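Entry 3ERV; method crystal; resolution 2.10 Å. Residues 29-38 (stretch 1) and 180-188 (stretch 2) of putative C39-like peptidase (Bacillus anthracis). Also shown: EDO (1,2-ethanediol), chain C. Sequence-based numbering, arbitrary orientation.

Stretch 1 (29-38) DEKVILSNVP
Stretch 2, residues 180-188: VVLIGYDQE

Residues 29-38 run antiparallel to residues 180-188, their end-to-end directions 168° apart, and together they bury 596 Å². Only Val32 and Ile33 of the first stretch form strand, against the strand ending at Tyr185. Val32 (phi/psi -118/132°) and Tyr185 (-160/150°) make the hydrogen-bonded pair: Val32 N donates to Tyr185 O (2.9 Å) and Tyr185 N to Val32 O (2.7 Å). Ile33 (-147/132°) faces Gly184 in the next, non-hydrogen-bonded pair, with CA atoms 3.9 Å apart. This close approach uses the hollow at extended Gly184 (180/169°), where a CB would lie 2.6 Å from Val32 O. Leu34 N then donates to Ile183 O (2.7 Å), an oxygen also met by Ile33 CA at 3.4 Å.

On the sheet face shared by Val32 and Tyr185, the tyrosine (chi1 60°, chi2 95°) lays its ring against the t valine, whose CB sits over one ring face, 3.7 Å from Tyr185 CE2. Ile183 (-121/1°; chi1 p, chi2 t) is the main bump: its CD1 meets Ile33 CD1 at 4.0 Å, while its CG2 reaches Val37 CG2 at 3.8 Å. A type I turn from Leu34 to Val37 (Ser35 -77/-7°, Asn36 -103/12°) brings Val37, rotamer t, back toward the strand, where its CG1 lies 4.4 Å from Val181 CG1.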

# COMPACT_ATOMS: atom_id res chain seq x y z
N ASP A 29 -4.82 -11.70 25.86
CA ASP A 29 -4.71 -10.41 25.08
C ASP A 29 -5.42 -10.48 23.71
O ASP A 29 -5.43 -11.54 23.07
CB ASP A 29 -3.24 -10.03 24.88
CG ASP A 29 -3.02 -8.52 24.85
OD1 ASP A 29 -3.76 -7.79 25.56
OD2 ASP A 29 -2.10 -8.07 24.13
N GLU A 30 -5.98 -9.35 23.27
CA GLU A 30 -6.84 -9.29 22.07
C GLU A 30 -6.14 -9.62 20.73
O GLU A 30 -5.31 -8.83 20.22
CB GLU A 30 -7.55 -7.93 21.99
N LYS A 31 -6.46 -10.79 20.18
CA LYS A 31 -6.05 -11.14 18.83
C LYS A 31 -7.16 -10.88 17.80
O LYS A 31 -8.22 -11.50 17.87
CB LYS A 31 -5.61 -12.60 18.71
CG LYS A 31 -5.13 -12.89 17.30
CD LYS A 31 -5.09 -14.36 16.99
CE LYS A 31 -4.34 -14.61 15.68
NZ LYS A 31 -4.46 -16.03 15.25
N VAL A 32 -6.90 -10.00 16.84
CA VAL A 32 -7.87 -9.74 15.80
C VAL A 32 -7.33 -10.12 14.42
O VAL A 32 -6.20 -9.77 14.08
CB VAL A 32 -8.30 -8.28 15.82
CG1 VAL A 32 -9.33 -8.02 14.72
CG2 VAL A 32 -8.87 -7.96 17.16
N ILE A 33 -8.14 -10.85 13.65
CA ILE A 33 -7.79 -11.12 12.26
C ILE A 33 -8.99 -11.22 11.31
O ILE A 33 -9.97 -11.92 11.60
CB ILE A 33 -6.93 -12.37 12.11
CG1 ILE A 33 -6.55 -12.56 10.64
CG2 ILE A 33 -7.68 -13.60 12.66
CD1 ILE A 33 -5.14 -12.96 10.47
N LEU A 34 -8.89 -10.52 10.18
CA LEU A 34 -9.92 -10.50 9.15
C LEU A 34 -9.47 -11.52 8.12
O LEU A 34 -8.97 -11.18 7.03
CB LEU A 34 -10.03 -9.10 8.54
CG LEU A 34 -10.35 -7.94 9.50
CD1 LEU A 34 -10.24 -6.63 8.76
CD2 LEU A 34 -11.76 -8.05 10.15
N SER A 35 -9.66 -12.79 8.48
CA SER A 35 -9.03 -13.86 7.75
C SER A 35 -9.73 -14.15 6.42
O SER A 35 -9.22 -14.89 5.60
CB SER A 35 -8.96 -15.11 8.64
OG SER A 35 -10.26 -15.51 9.03
N ASN A 36 -10.88 -13.51 6.16
CA ASN A 36 -11.55 -13.72 4.87
C ASN A 36 -11.40 -12.61 3.84
O ASN A 36 -12.10 -12.58 2.79
CB ASN A 36 -13.02 -14.19 5.03
CG ASN A 36 -13.09 -15.65 5.47
OD1 ASN A 36 -12.04 -16.33 5.53
ND2 ASN A 36 -14.30 -16.15 5.73
N VAL A 37 -10.49 -11.70 4.14
CA VAL A 37 -10.02 -10.73 3.16
C VAL A 37 -9.48 -11.59 2.00
O VAL A 37 -8.65 -12.48 2.22
CB VAL A 37 -8.90 -9.79 3.77
CG1 VAL A 37 -8.16 -8.96 2.67
CG2 VAL A 37 -9.50 -8.91 4.89
N PRO A 38 -9.95 -11.33 0.77
CA PRO A 38 -9.52 -12.14 -0.39
C PRO A 38 -7.99 -12.08 -0.62
O PRO A 38 -7.36 -11.12 -0.25
CB PRO A 38 -10.26 -11.48 -1.59
CG PRO A 38 -11.38 -10.78 -1.03
CD PRO A 38 -11.02 -10.37 0.44
N VAL A 180 1.19 -3.70 1.28
CA VAL A 180 0.49 -4.90 1.76
C VAL A 180 -0.84 -4.47 2.41
O VAL A 180 -1.09 -3.29 2.64
CB VAL A 180 1.37 -5.77 2.77
CG1 VAL A 180 2.77 -6.14 2.18
CG2 VAL A 180 1.51 -5.09 4.11
N VAL A 181 -1.69 -5.45 2.70
CA VAL A 181 -2.94 -5.21 3.41
C VAL A 181 -2.77 -5.70 4.82
O VAL A 181 -2.44 -6.88 5.02
CB VAL A 181 -4.17 -5.96 2.76
CG1 VAL A 181 -5.48 -5.53 3.45
CG2 VAL A 181 -4.23 -5.73 1.22
N LEU A 182 -2.99 -4.80 5.77
CA LEU A 182 -3.07 -5.12 7.20
C LEU A 182 -4.42 -5.75 7.52
O LEU A 182 -5.48 -5.11 7.38
CB LEU A 182 -2.85 -3.88 8.06
CG LEU A 182 -2.99 -4.06 9.60
CD1 LEU A 182 -1.92 -4.99 10.17
CD2 LEU A 182 -2.98 -2.73 10.32
N ILE A 183 -4.40 -7.00 7.93
CA ILE A 183 -5.65 -7.66 8.15
C ILE A 183 -5.81 -8.18 9.58
O ILE A 183 -6.84 -8.79 9.90
CB ILE A 183 -5.84 -8.85 7.18
CG1 ILE A 183 -4.87 -10.02 7.51
CG2 ILE A 183 -5.83 -8.39 5.66
CD1 ILE A 183 -5.31 -11.35 6.80
N GLY A 184 -4.83 -7.93 10.43
CA GLY A 184 -4.91 -8.46 11.79
C GLY A 184 -3.73 -8.12 12.68
O GLY A 184 -2.71 -7.62 12.20
N TYR A 185 -3.87 -8.38 13.97
CA TYR A 185 -2.79 -8.13 14.93
C TYR A 185 -2.97 -8.93 16.21
O TYR A 185 -4.09 -9.26 16.61
CB TYR A 185 -2.73 -6.64 15.29
CG TYR A 185 -4.00 -6.11 15.92
CD1 TYR A 185 -4.16 -6.05 17.31
CD2 TYR A 185 -5.07 -5.68 15.12
CE1 TYR A 185 -5.33 -5.56 17.90
CE2 TYR A 185 -6.23 -5.19 15.68
CZ TYR A 185 -6.37 -5.13 17.08
OH TYR A 185 -7.57 -4.65 17.62
N ASP A 186 -1.85 -9.27 16.85
CA ASP A 186 -1.89 -9.71 18.25
C ASP A 186 -0.79 -8.96 19.03
O ASP A 186 -0.24 -7.97 18.55
CB ASP A 186 -1.84 -11.25 18.42
CG ASP A 186 -0.59 -11.88 17.85
OD1 ASP A 186 0.46 -11.22 17.86
OD2 ASP A 186 -0.65 -13.04 17.38
N GLN A 187 -0.50 -9.41 20.25
CA GLN A 187 0.42 -8.66 21.09
C GLN A 187 1.81 -8.61 20.44
O GLN A 187 2.48 -7.58 20.41
CB GLN A 187 0.48 -9.27 22.49
CG GLN A 187 0.68 -8.25 23.59
CD GLN A 187 0.75 -8.89 24.97
OE1 GLN A 187 1.47 -8.40 25.86
NE2 GLN A 187 0.00 -9.99 25.16
N GLU A 188 2.22 -9.73 19.88
CA GLU A 188 3.54 -9.84 19.34
C GLU A 188 3.61 -9.62 17.82
O GLU A 188 4.68 -9.27 17.30
CB GLU A 188 4.10 -11.23 19.66
C1 EDO C . -8.69 -16.84 2.90
O1 EDO C . -9.64 -17.17 3.93
C2 EDO C . -9.09 -15.56 2.15
O2 EDO C . -9.62 -15.85 0.85